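Local coordinates for CurJ (Moorea producens 3L, PDB 5TZ6), which acts as a dehydratase domain of a polyketide synthase module in curacin biosynthesis, probably removing water from a hydroxylated polyketide intermediate by vinylogous dehydration, at residues 47-50 / 51-55; 176-179 / 180-184; 211-215 / 216-220; 252-256 / 257-261. The protein carries 1 engineered substitution. All coordinates share one frame; numbering follows the deposited sequence.

Interaction 1: residues 47-50 / 51-55. With 7OD ((2E,5R)-5-hydroxy-2-methylhept-2-enoic acid), chain C.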
loop_
_atom_site.group_PDB
_atom_site.type_symbol
_atom_site.label_atom_id
_atom_site.label_comp_id
_atom_site.label_asym_id
_atom_site.label_seq_id
_atom_site.Cartn_x
_atom_site.Cartn_y
_atom_site.Cartn_z
ATOM N N VAL A 47 -4.359 26.124 5.702
ATOM C CA VAL A 47 -4.047 25.431 4.461
ATOM C C VAL A 47 -5.202 24.498 4.137
ATOM O O VAL A 47 -5.547 23.617 4.932
ATOM C CB VAL A 47 -2.732 24.658 4.581
ATOM C CG1 VAL A 47 -2.519 23.793 3.353
ATOM C CG2 VAL A 47 -1.575 25.622 4.769
ATOM N N VAL A 48 -5.790 24.674 2.958
ATOM C CA VAL A 48 -6.943 23.895 2.532
ATOM C C VAL A 48 -6.654 23.311 1.162
ATOM O O VAL A 48 -6.096 23.986 0.288
ATOM C CB VAL A 48 -8.229 24.745 2.502
ATOM C CG1 VAL A 48 -9.347 23.988 1.792
ATOM C CG2 VAL A 48 -8.657 25.109 3.912
ATOM N N VAL A 49 -7.031 22.047 0.972
ATOM C CA VAL A 49 -6.920 21.370 -0.307
ATOM C C VAL A 49 -8.251 21.529 -1.034
ATOM O O VAL A 49 -9.257 20.958 -0.571
ATOM C CB VAL A 49 -6.565 19.890 -0.137
ATOM C CG1 VAL A 49 -6.515 19.210 -1.492
ATOM C CG2 VAL A 49 -5.246 19.743 0.600
ATOM N N PRO A 50 -8.317 22.251 -2.142
ATOM C CA PRO A 50 -9.584 22.400 -2.855
ATOM C C PRO A 50 -9.972 21.126 -3.596
ATOM O O PRO A 50 -9.148 20.243 -3.852
ATOM C CB PRO A 50 -9.305 23.550 -3.827
ATOM C CG PRO A 50 -7.833 23.464 -4.079
ATOM C CD PRO A 50 -7.224 23.017 -2.778
ATOM N N GLY A 51 -11.261 21.046 -3.942
ATOM C CA GLY A 51 -11.761 19.885 -4.673
ATOM C C GLY A 51 -10.986 19.619 -5.953
ATOM O O GLY A 51 -10.649 18.470 -6.270
ATOM N N ALA A 52 -10.715 20.678 -6.718
ATOM C CA ALA A 52 -9.919 20.581 -7.938
ATOM C C ALA A 52 -8.701 19.695 -7.716
ATOM O O ALA A 52 -8.338 18.885 -8.578
ATOM C CB ALA A 52 -9.487 21.974 -8.403
ATOM N N SER A 53 -8.076 19.827 -6.549
ATOM C CA SER A 53 -6.920 18.999 -6.244
ATOM C C SER A 53 -7.293 17.526 -6.263
ATOM O O SER A 53 -6.585 16.704 -6.852
ATOM C CB SER A 53 -6.340 19.381 -4.885
ATOM O OG SER A 53 -5.340 18.453 -4.496
ATOM N N HIS A 54 -8.404 17.170 -5.609
ATOM C CA HIS A 54 -8.858 15.782 -5.629
ATOM C C HIS A 54 -9.147 15.305 -7.047
ATOM O O HIS A 54 -8.947 14.124 -7.355
ATOM C CB HIS A 54 -10.083 15.622 -4.732
ATOM C CG HIS A 54 -9.844 16.076 -3.326
ATOM N ND1 HIS A 54 -10.466 17.180 -2.785
ATOM C CD2 HIS A 54 -9.015 15.601 -2.367
ATOM C CE1 HIS A 54 -10.045 17.354 -1.545
ATOM N NE2 HIS A 54 -9.163 16.410 -1.267
ATOM N N ILE A 55 -9.607 16.204 -7.923
ATOM C CA ILE A 55 -9.785 15.836 -9.326
ATOM C C ILE A 55 -8.444 15.471 -9.953
ATOM O O ILE A 55 -8.301 14.431 -10.610
ATOM C CB ILE A 55 -10.485 16.972 -10.092
ATOM C CG1 ILE A 55 -11.878 17.219 -9.495
ATOM C CG2 ILE A 55 -10.508 16.691 -11.589
ATOM C CD1 ILE A 55 -12.827 17.940 -10.415
HETATM O OAB 7OD C . -13.158 27.301 -0.062
HETATM C CAA 7OD C . -13.074 26.100 -0.393
HETATM O OAI 7OD C . -13.160 25.207 0.481
HETATM C CAC 7OD C . -12.871 25.724 -1.865
HETATM C CAK 7OD C . -12.767 24.243 -2.264
HETATM C CAD 7OD C . -12.767 26.819 -2.940
HETATM C CAE 7OD C . -12.565 26.391 -4.403
HETATM C CAF 7OD C . -12.622 27.520 -5.461
HETATM O OAH 7OD C . -11.292 27.807 -5.905
HETATM C CAG 7OD C . -13.261 28.820 -4.959
HETATM C CAJ 7OD C . -13.599 29.685 -6.176
#

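Interaction 2: residues 176-179 / 180-184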
loop_
_atom_site.group_PDB
_atom_site.type_symbol
_atom_site.label_atom_id
_atom_site.label_comp_id
_atom_site.label_asym_id
_atom_site.label_seq_id
_atom_site.Cartn_x
_atom_site.Cartn_y
_atom_site.Cartn_z
ATOM N N ILE A 176 -10.233 34.089 0.954
ATOM C CA ILE A 176 -9.605 33.054 0.144
ATOM C C ILE A 176 -8.375 33.695 -0.486
ATOM O O ILE A 176 -8.462 34.368 -1.518
ATOM C CB ILE A 176 -10.562 32.474 -0.901
ATOM C CG1 ILE A 176 -11.766 31.834 -0.209
ATOM C CG2 ILE A 176 -9.847 31.432 -1.738
ATOM C CD1 ILE A 176 -12.864 31.417 -1.154
ATOM N N HIS A 177 -7.228 33.488 0.156
ATOM C CA HIS A 177 -5.962 34.103 -0.224
ATOM C C HIS A 177 -5.208 33.119 -1.115
ATOM O O HIS A 177 -4.714 32.083 -0.640
ATOM C CB HIS A 177 -5.149 34.448 1.021
ATOM C CG HIS A 177 -5.752 35.526 1.869
ATOM N ND1 HIS A 177 -5.117 36.038 2.980
ATOM C CD2 HIS A 177 -6.911 36.215 1.748
ATOM C CE1 HIS A 177 -5.866 36.983 3.519
ATOM N NE2 HIS A 177 -6.959 37.113 2.788
ATOM N N LEU A 178 -5.122 33.443 -2.404
ATOM C CA LEU A 178 -4.454 32.603 -3.392
ATOM C C LEU A 178 -3.015 33.068 -3.564
ATOM O O LEU A 178 -2.769 34.235 -3.886
ATOM C CB LEU A 178 -5.188 32.663 -4.733
ATOM C CG LEU A 178 -6.620 32.124 -4.827
ATOM C CD1 LEU A 178 -7.167 32.307 -6.235
ATOM C CD2 LEU A 178 -6.714 30.661 -4.407
ATOM N N GLY A 179 -2.067 32.156 -3.375
ATOM C CA GLY A 179 -0.673 32.461 -3.627
ATOM C C GLY A 179 -0.364 32.458 -5.116
ATOM O O GLY A 179 -1.248 32.397 -5.973
ATOM N N GLN A 180 0.934 32.493 -5.424
ATOM C CA GLN A 180 1.361 32.631 -6.813
ATOM C C GLN A 180 0.999 31.402 -7.636
ATOM O O GLN A 180 0.468 31.524 -8.747
ATOM C CB GLN A 180 2.868 32.871 -6.871
ATOM C CG GLN A 180 3.399 33.229 -8.251
ATOM C CD GLN A 180 4.793 33.836 -8.200
ATOM O OE1 GLN A 180 5.231 34.334 -7.162
ATOM N NE2 GLN A 180 5.498 33.792 -9.326
ATOM N N SER A 181 1.231 30.210 -7.094
ATOM C CA SER A 181 1.056 29.015 -7.902
ATOM C C SER A 181 -0.404 28.719 -8.224
ATOM O O SER A 181 -0.663 27.887 -9.098
ATOM C CB SER A 181 1.703 27.828 -7.194
ATOM O OG SER A 181 1.137 27.639 -5.913
ATOM N N PHE A 182 -1.358 29.405 -7.596
ATOM C CA PHE A 182 -2.764 29.243 -7.949
ATOM C C PHE A 182 -3.275 30.347 -8.872
ATOM O O PHE A 182 -4.468 30.362 -9.195
ATOM C CB PHE A 182 -3.632 29.175 -6.680
ATOM C CG PHE A 182 -3.794 27.786 -6.132
ATOM C CD1 PHE A 182 -4.814 26.959 -6.586
ATOM C CD2 PHE A 182 -2.923 27.295 -5.176
ATOM C CE1 PHE A 182 -4.961 25.661 -6.097
ATOM C CE2 PHE A 182 -3.067 26.001 -4.679
ATOM C CZ PHE A 182 -4.084 25.183 -5.145
ATOM N N ARG A 183 -2.410 31.260 -9.311
ATOM C CA ARG A 183 -2.816 32.398 -10.136
ATOM C C ARG A 183 -2.360 32.150 -11.571
ATOM O O ARG A 183 -1.371 32.711 -12.039
ATOM C CB ARG A 183 -2.259 33.709 -9.565
ATOM C CG ARG A 183 -2.856 34.061 -8.198
ATOM C CD ARG A 183 -2.344 35.377 -7.642
ATOM N NE ARG A 183 -2.964 35.654 -6.352
ATOM C CZ ARG A 183 -3.375 36.855 -5.955
ATOM N NH1 ARG A 183 -3.949 37.000 -4.762
ATOM N NH2 ARG A 183 -3.250 37.902 -6.762
ATOM N N TRP A 184 -3.105 31.292 -12.269
ATOM C CA TRP A 184 -2.832 30.941 -13.656
ATOM C C TRP A 184 -3.449 31.921 -14.643
ATOM O O TRP A 184 -2.922 32.089 -15.751
ATOM C CB TRP A 184 -3.378 29.538 -13.971
ATOM C CG TRP A 184 -2.549 28.376 -13.489
ATOM C CD1 TRP A 184 -2.292 28.027 -12.196
ATOM C CD2 TRP A 184 -1.882 27.406 -14.307
ATOM N NE1 TRP A 184 -1.503 26.903 -12.157
ATOM C CE2 TRP A 184 -1.236 26.502 -13.441
ATOM C CE3 TRP A 184 -1.764 27.217 -15.689
ATOM C CZ2 TRP A 184 -0.484 25.423 -13.910
ATOM C CZ3 TRP A 184 -1.013 26.145 -16.156
ATOM C CH2 TRP A 184 -0.385 25.264 -15.268
#

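Interaction 3: residues 211-215 / 216-220. With 7OD ((2E,5R)-5-hydroxy-2-methylhept-2-enoic acid), chain C.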
loop_
_atom_site.group_PDB
_atom_site.type_symbol
_atom_site.label_atom_id
_atom_site.label_comp_id
_atom_site.label_asym_id
_atom_site.label_seq_id
_atom_site.Cartn_x
_atom_site.Cartn_y
_atom_site.Cartn_z
ATOM N N TYR A 211 2.398 15.619 -14.090
ATOM C CA TYR A 211 0.972 15.691 -13.814
ATOM C C TYR A 211 0.165 15.543 -15.097
ATOM O O TYR A 211 0.565 16.028 -16.159
ATOM C CB TYR A 211 0.616 17.026 -13.161
ATOM C CG TYR A 211 1.099 17.229 -11.740
ATOM C CD1 TYR A 211 2.363 17.742 -11.484
ATOM C CD2 TYR A 211 0.275 16.950 -10.656
ATOM C CE1 TYR A 211 2.802 17.950 -10.184
ATOM C CE2 TYR A 211 0.708 17.153 -9.352
ATOM C CZ TYR A 211 1.972 17.654 -9.123
ATOM O OH TYR A 211 2.411 17.862 -7.833
ATOM N N GLN A 212 -0.985 14.877 -14.994
ATOM C CA GLN A 212 -1.984 14.984 -16.052
ATOM C C GLN A 212 -2.518 16.412 -16.134
ATOM O O GLN A 212 -2.403 17.077 -17.170
ATOM C CB GLN A 212 -3.126 13.988 -15.821
ATOM C CG GLN A 212 -2.796 12.537 -16.150
ATOM C CD GLN A 212 -1.647 11.989 -15.332
ATOM O OE1 GLN A 212 -1.679 12.017 -14.104
ATOM N NE2 GLN A 212 -0.624 11.478 -16.011
ATOM N N LEU A 213 -3.121 16.888 -15.046
ATOM C CA LEU A 213 -3.528 18.280 -14.893
ATOM C C LEU A 213 -3.158 18.723 -13.491
ATOM O O LEU A 213 -3.666 18.167 -12.511
ATOM C CB LEU A 213 -5.029 18.475 -15.126
ATOM C CG LEU A 213 -5.569 18.390 -16.547
ATOM C CD1 LEU A 213 -7.038 18.767 -16.553
ATOM C CD2 LEU A 213 -4.775 19.296 -17.477
ATOM N N HIS A 214 -2.275 19.708 -13.397
ATOM C CA HIS A 214 -1.829 20.185 -12.101
ATOM C C HIS A 214 -3.028 20.641 -11.273
ATOM O O HIS A 214 -3.962 21.250 -11.811
ATOM C CB HIS A 214 -0.838 21.335 -12.271
ATOM C CG HIS A 214 0.019 21.579 -11.066
ATOM N ND1 HIS A 214 -0.418 22.302 -9.978
ATOM C CD2 HIS A 214 1.288 21.200 -10.782
ATOM C CE1 HIS A 214 0.544 22.355 -9.072
ATOM N NE2 HIS A 214 1.591 21.695 -9.536
ATOM N N PRO A 215 -3.065 20.325 -9.980
ATOM C CA PRO A 215 -4.191 20.798 -9.159
ATOM C C PRO A 215 -4.488 22.275 -9.361
ATOM O O PRO A 215 -5.663 22.653 -9.479
ATOM C CB PRO A 215 -3.738 20.488 -7.728
ATOM C CG PRO A 215 -2.720 19.394 -7.860
ATOM C CD PRO A 215 -2.083 19.539 -9.215
ATOM N N THR A 216 -3.451 23.119 -9.438
ATOM C CA THR A 216 -3.670 24.559 -9.552
ATOM C C THR A 216 -4.288 24.936 -10.891
ATOM O O THR A 216 -5.003 25.942 -10.979
ATOM C CB THR A 216 -2.358 25.324 -9.347
ATOM O OG1 THR A 216 -1.389 24.923 -10.327
ATOM C CG2 THR A 216 -1.802 25.074 -7.952
ATOM N N LEU A 217 -4.035 24.153 -11.941
ATOM C CA LEU A 217 -4.672 24.433 -13.226
ATOM C C LEU A 217 -6.166 24.128 -13.176
ATOM O O LEU A 217 -6.992 24.933 -13.635
ATOM C CB LEU A 217 -3.985 23.623 -14.326
ATOM C CG LEU A 217 -4.602 23.705 -15.719
ATOM C CD1 LEU A 217 -4.689 25.155 -16.181
ATOM C CD2 LEU A 217 -3.793 22.869 -16.696
ATOM N N VAL A 218 -6.531 22.984 -12.594
ATOM C CA VAL A 218 -7.941 22.647 -12.405
ATOM C C VAL A 218 -8.635 23.723 -11.581
ATOM O O VAL A 218 -9.730 24.202 -11.933
ATOM C CB VAL A 218 -8.065 21.260 -11.748
ATOM C CG1 VAL A 218 -9.524 20.911 -11.478
ATOM C CG2 VAL A 218 -7.418 20.205 -12.639
ATOM N N ASP A 219 -7.987 24.156 -10.495
ATOM C CA ASP A 219 -8.595 25.191 -9.678
ATOM C C ASP A 219 -8.784 26.468 -10.475
ATOM O O ASP A 219 -9.849 27.088 -10.411
ATOM C CB ASP A 219 -7.763 25.467 -8.434
ATOM C CG ASP A 219 -8.544 26.229 -7.386
ATOM O OD1 ASP A 219 -9.385 25.602 -6.706
ATOM O OD2 ASP A 219 -8.333 27.457 -7.255
ATOM N N SER A 220 -7.771 26.874 -11.243
ATOM C CA SER A 220 -7.919 28.087 -12.041
ATOM C C SER A 220 -9.142 27.985 -12.942
ATOM O O SER A 220 -9.926 28.941 -13.069
ATOM C CB SER A 220 -6.661 28.317 -12.879
ATOM O OG SER A 220 -5.518 28.490 -12.056
HETATM O OAB 7OD C . -13.158 27.301 -0.062
HETATM C CAA 7OD C . -13.074 26.100 -0.393
HETATM O OAI 7OD C . -13.160 25.207 0.481
HETATM C CAC 7OD C . -12.871 25.724 -1.865
HETATM C CAK 7OD C . -12.767 24.243 -2.264
HETATM C CAD 7OD C . -12.767 26.819 -2.940
HETATM C CAE 7OD C . -12.565 26.391 -4.403
HETATM C CAF 7OD C . -12.622 27.520 -5.461
HETATM O OAH 7OD C . -11.292 27.807 -5.905
HETATM C CAG 7OD C . -13.261 28.820 -4.959
HETATM C CAJ 7OD C . -13.599 29.685 -6.176
#

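Interaction 4: residues 252-256 / 257-261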
loop_
_atom_site.group_PDB
_atom_site.type_symbol
_atom_site.label_atom_id
_atom_site.label_comp_id
_atom_site.label_asym_id
_atom_site.label_seq_id
_atom_site.Cartn_x
_atom_site.Cartn_y
_atom_site.Cartn_z
ATOM N N ASN A 252 -5.904 14.929 -22.836
ATOM C CA ASN A 252 -4.458 14.752 -22.868
ATOM C C ASN A 252 -3.795 15.944 -22.192
ATOM O O ASN A 252 -4.357 17.040 -22.152
ATOM C CB ASN A 252 -3.939 14.587 -24.303
ATOM C CG ASN A 252 -4.308 15.756 -25.198
ATOM O OD1 ASN A 252 -5.209 15.650 -26.032
ATOM N ND2 ASN A 252 -3.618 16.880 -25.025
ATOM N N SER A 253 -2.594 15.718 -21.667
ATOM C CA SER A 253 -1.859 16.773 -20.985
ATOM C C SER A 253 -1.116 17.634 -22.002
ATOM O O SER A 253 -0.663 17.153 -23.042
ATOM C CB SER A 253 -0.880 16.177 -19.972
ATOM O OG SER A 253 -0.612 17.091 -18.921
ATOM N N SER A 254 -1.002 18.925 -21.692
ATOM C CA SER A 254 -0.420 19.913 -22.594
ATOM C C SER A 254 0.967 20.349 -22.135
ATOM O O SER A 254 1.131 20.822 -21.006
ATOM C CB SER A 254 -1.333 21.132 -22.708
ATOM O OG SER A 254 -0.817 22.065 -23.638
ATOM N N ASP A 255 1.960 20.186 -23.013
ATOM C CA ASP A 255 3.265 20.806 -22.809
ATOM C C ASP A 255 3.196 22.329 -22.832
ATOM O O ASP A 255 4.185 22.986 -22.488
ATOM C CB ASP A 255 4.241 20.321 -23.890
ATOM C CG ASP A 255 5.614 20.976 -23.789
ATOM O OD1 ASP A 255 6.086 21.213 -22.658
ATOM O OD2 ASP A 255 6.219 21.264 -24.847
ATOM N N ASN A 256 2.053 22.903 -23.202
ATOM C CA ASN A 256 1.970 24.339 -23.430
ATOM C C ASN A 256 1.993 25.115 -22.121
ATOM O O ASN A 256 1.320 24.757 -21.148
ATOM C CB ASN A 256 0.705 24.685 -24.216
ATOM C CG ASN A 256 0.824 24.357 -25.691
ATOM O OD1 ASN A 256 1.783 23.713 -26.120
ATOM N ND2 ASN A 256 -0.148 24.804 -26.478
ATOM N N ASP A 257 2.782 26.188 -22.107
ATOM C CA ASP A 257 2.755 27.159 -21.023
ATOM C C ASP A 257 1.579 28.121 -21.122
ATOM O O ASP A 257 1.304 28.835 -20.151
ATOM C CB ASP A 257 4.059 27.959 -21.005
ATOM C CG ASP A 257 5.254 27.123 -20.591
ATOM O OD1 ASP A 257 5.338 25.953 -21.023
ATOM O OD2 ASP A 257 6.111 27.636 -19.843
ATOM N N LEU A 258 0.891 28.167 -22.263
ATOM C CA LEU A 258 -0.290 28.998 -22.452
ATOM C C LEU A 258 -1.488 28.127 -22.802
ATOM O O LEU A 258 -1.415 27.314 -23.729
ATOM C CB LEU A 258 -0.046 30.041 -23.547
ATOM C CG LEU A 258 -1.041 31.198 -23.647
ATOM C CD1 LEU A 258 -0.468 32.309 -24.523
ATOM C CD2 LEU A 258 -2.387 30.726 -24.182
ATOM N N LEU A 259 -2.582 28.288 -22.057
ATOM C CA LEU A 259 -3.822 27.582 -22.351
ATOM C C LEU A 259 -4.975 28.574 -22.384
ATOM O O LEU A 259 -4.871 29.693 -21.875
ATOM C CB LEU A 259 -4.121 26.497 -21.307
ATOM C CG LEU A 259 -3.031 25.469 -21.021
ATOM C CD1 LEU A 259 -3.542 24.467 -20.002
ATOM C CD2 LEU A 259 -2.575 24.772 -22.303
ATOM N N TRP A 260 -6.086 28.149 -22.983
ATOM C CA TRP A 260 -7.294 28.959 -23.033
ATOM C C TRP A 260 -8.408 28.238 -22.290
ATOM O O TRP A 260 -8.538 27.016 -22.391
ATOM C CB TRP A 260 -7.729 29.235 -24.472
ATOM C CG TRP A 260 -6.774 30.093 -25.254
ATOM C CD1 TRP A 260 -5.827 29.665 -26.139
ATOM C CD2 TRP A 260 -6.682 31.524 -25.231
ATOM N NE1 TRP A 260 -5.149 30.739 -26.662
ATOM C CE2 TRP A 260 -5.657 31.892 -26.124
ATOM C CE3 TRP A 260 -7.369 32.530 -24.543
ATOM C CZ2 TRP A 260 -5.301 33.218 -26.346
ATOM C CZ3 TRP A 260 -7.018 33.844 -24.766
ATOM C CH2 TRP A 260 -5.991 34.179 -25.659
ATOM N N CYS A 261 -9.217 28.995 -21.552
ATOM C CA CYS A 261 -10.314 28.442 -20.771
ATOM C C CYS A 261 -11.595 29.197 -21.098
ATOM O O CYS A 261 -11.719 30.381 -20.771
ATOM C CB CYS A 261 -10.017 28.515 -19.275
ATOM S SG CYS A 261 -11.381 27.906 -18.283
#

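Interaction 1: residues 47-50 / 51-55
Val-49 and Ser-53 meet across Pro-50, the N-cap of helix 51-65. The Ser-53 side chain starts with CB lying 3.1 Å from Pro-50 O and 3.4 Å from Val-49 CG1. Its tip, with OG anti to the backbone N (chi1 171°), ends 3.3 Å from that same Val-49 CG1. The turn is fastened by the backbone bond from Ser-53 N to Pro-50 O, 2.9 Å long; the donor stands above the carbonyl plane and the bond is bent, 131° at the hydrogen. Proline suits the N-cap because its ring takes the place of a backbone N-H that the residue before a helix need not supply, and Gly-51 after it starts the helix without a side chain. The His-54 ring lies obliquely beside the carbonyls of Pro-50 and Val-49. Shortened to an alanine here, the side chain would no longer reach that of Val-49, and a gap is likely to open there. Pro-50 also borders the ligand pocket: its CA lies 3.7 Å from CAK, the methyl carbon of the bound hydroxy acid. Helix 51-65 is the central helix of a hot dog fold, and toward the bound acid Pro-50 and Gly-51 at its start present a largely apolar contact in this complex.

Interaction 2: residues 176-179 / 180-184
Arg-183 folds its side chain back along the chain to grip the carbonyl of Leu-178, at the end of strand 176-178. From CG to NE it is extended (chi2 -178°) and passes over Gly-179 with CG 3.2 Å from Gly-179 O. Arg-183 NE, standing above the carbonyl plane, then donates to Leu-178 O at 2.9 Å, while Arg-183 NH1 adds a weak bond to the same oxygen at 3.1 Å; the acceptor stays near the edge of the guanidinium, slightly tilted from its plane. Tyr-168 makes a cation-pi contact with the same arginine. Gly-179 O receives a weak bond across the turn, from Phe-182 N at 3.4 Å, whereas Arg-183 N donates firmly to Gln-180 O at 2.9 Å. Phe-182 O is hydrogen-bonded to Gln-223, Ser-181 OG to Asp-40, and Trp-184 NE1, beyond a weak bond to Ser-181 O, has its main partner in Thr-216 OG1. On the apolar side, Leu-178 and Phe-182 cross at about a right angle, CD2 of Leu-178 being 4.1 Å from CB of Phe-182. The Phe-182 ring goes on to meet Phe-41 edge-to-face; Phe-41 is probably the engineered residue standing in for the catalytic histidine. Arginine thus supplies two N-H groups, one of them weakly bonded, to the strand-end carbonyl, and leucine and phenylalanine keep the pocket-facing side of this loop apolar.

Interaction 3: residues 211-215 / 216-220
The imidazole of His-214 presents its edge to the backbone N of Thr-216. ND1 accepts from Thr-216 N at 3.2 Å with an N-H...N angle of 162°, and the donor lies close to the ring plane. This needs CG anti to the His-214 backbone N (chi1 -160°), which brings ND1 within reach of the N-H at the start of the helix. Pro-215 CD rests on one ring face, and Phe-37 packs edge-to-face against the same imidazole. His-214 is thus a side-chain N-cap, and Pro-215 suits the first helical position because a helix asks for no backbone N-H there. Residues 214-219 match the HPxxxD pattern of polyketide dehydratases, at the start of helix 215-223 in the second hot dog of the double hot dog fold. Leu-213 faces two apolar chains of the helix: its CD2 meets Leu-217 CD2 at 3.8 Å, the two leucines crossing obliquely, and its CB lies 3.9 Å from Val-218 CG2, those two side chains at about a right angle. Asp-219 N donates to Pro-215 O at 2.9 Å, in the carbonyl plane. The Asp-219 carboxylate turns from the loop to the pocket, where OD1 accepts from hydroxyl OAH of the bound acid at 3.0 Å, while OD2 is hydrogen-bonded to Gln-223. Ser-220 OG and Ser-220 N both donate to Thr-216 O, from opposite faces of its plane.

Interaction 4: residues 252-256 / 257-261
Between Ser-254 and Leu-259 the backbone bends twice before it straightens into strand 258-261. Asp-255 and Asp-257 both have helical backbone angles, and Asn-256 between them is extended (psi 136°), so the loop that follows strand 239-250 rounds a corner before entering its next strand. From Leu-258 on the chain is extended, with backbone bonds between Leu-259 and Met-199 and between Trp-260 and Phe-282 placing it between strands 194-200 and 274-282. The first bend is held by Ser-254: its OG, set anti to the backbone N (chi1 -177°), accepts from Asn-256 N at 3.0 Å (153° at the hydrogen), an ST turn. The same OG is hydrogen-bonded to Asp-283, so the hydroxyl serves the loop and its neighbour together. The Leu-259 side chain reaches back toward the loop; its CD2 methyl lies 3.5 Å from Ser-254 OG and 3.8 Å from Asn-256 CB. Asn-256 also sets its CB 3.4 Å from Leu-258 O. Without its hydroxyl, as with an alanine here, Asn-256 N is likely to lose its acceptor and Asp-283 a partner, leaving the bend freer to move. Leu-258 CD2 lies over one face of the Trp-260 ring. The two aspartates are exposed, Asp-255 OD1 and Asp-257 OD1 being 5.1 Å apart, a spacing of like charges that solvent would probably soften. Leu-259 also packs on Leu-217, joining the corner to helix 215-223. Contact across the corner is thus mainly van der Waals, while the Ser-254 hydroxyl fixes the bend on the loop side.

In the fold
Each contact joins consecutive residues, so each closes only a tight local turn; they follow one another in series, and none nests in or crosses another. Interaction 1 passes from strand 46-49 into helix 51-65, in the first hot dog. Interaction 2 leaves strand 176-178, which shares a small sheet with strand 46-49, and its Phe-182 packs on Pro-50. Interaction 3 starts helix 215-223: Val-218 and Asp-219 pack on Ala-52, and both interactions 1 and 3 touch the ligand, so the two central helices meet at the pocket. Trp-184 joins interaction 2 to this helix. Interaction 4, toward the surface, reaches interaction 3 through Ser-253 and Leu-259.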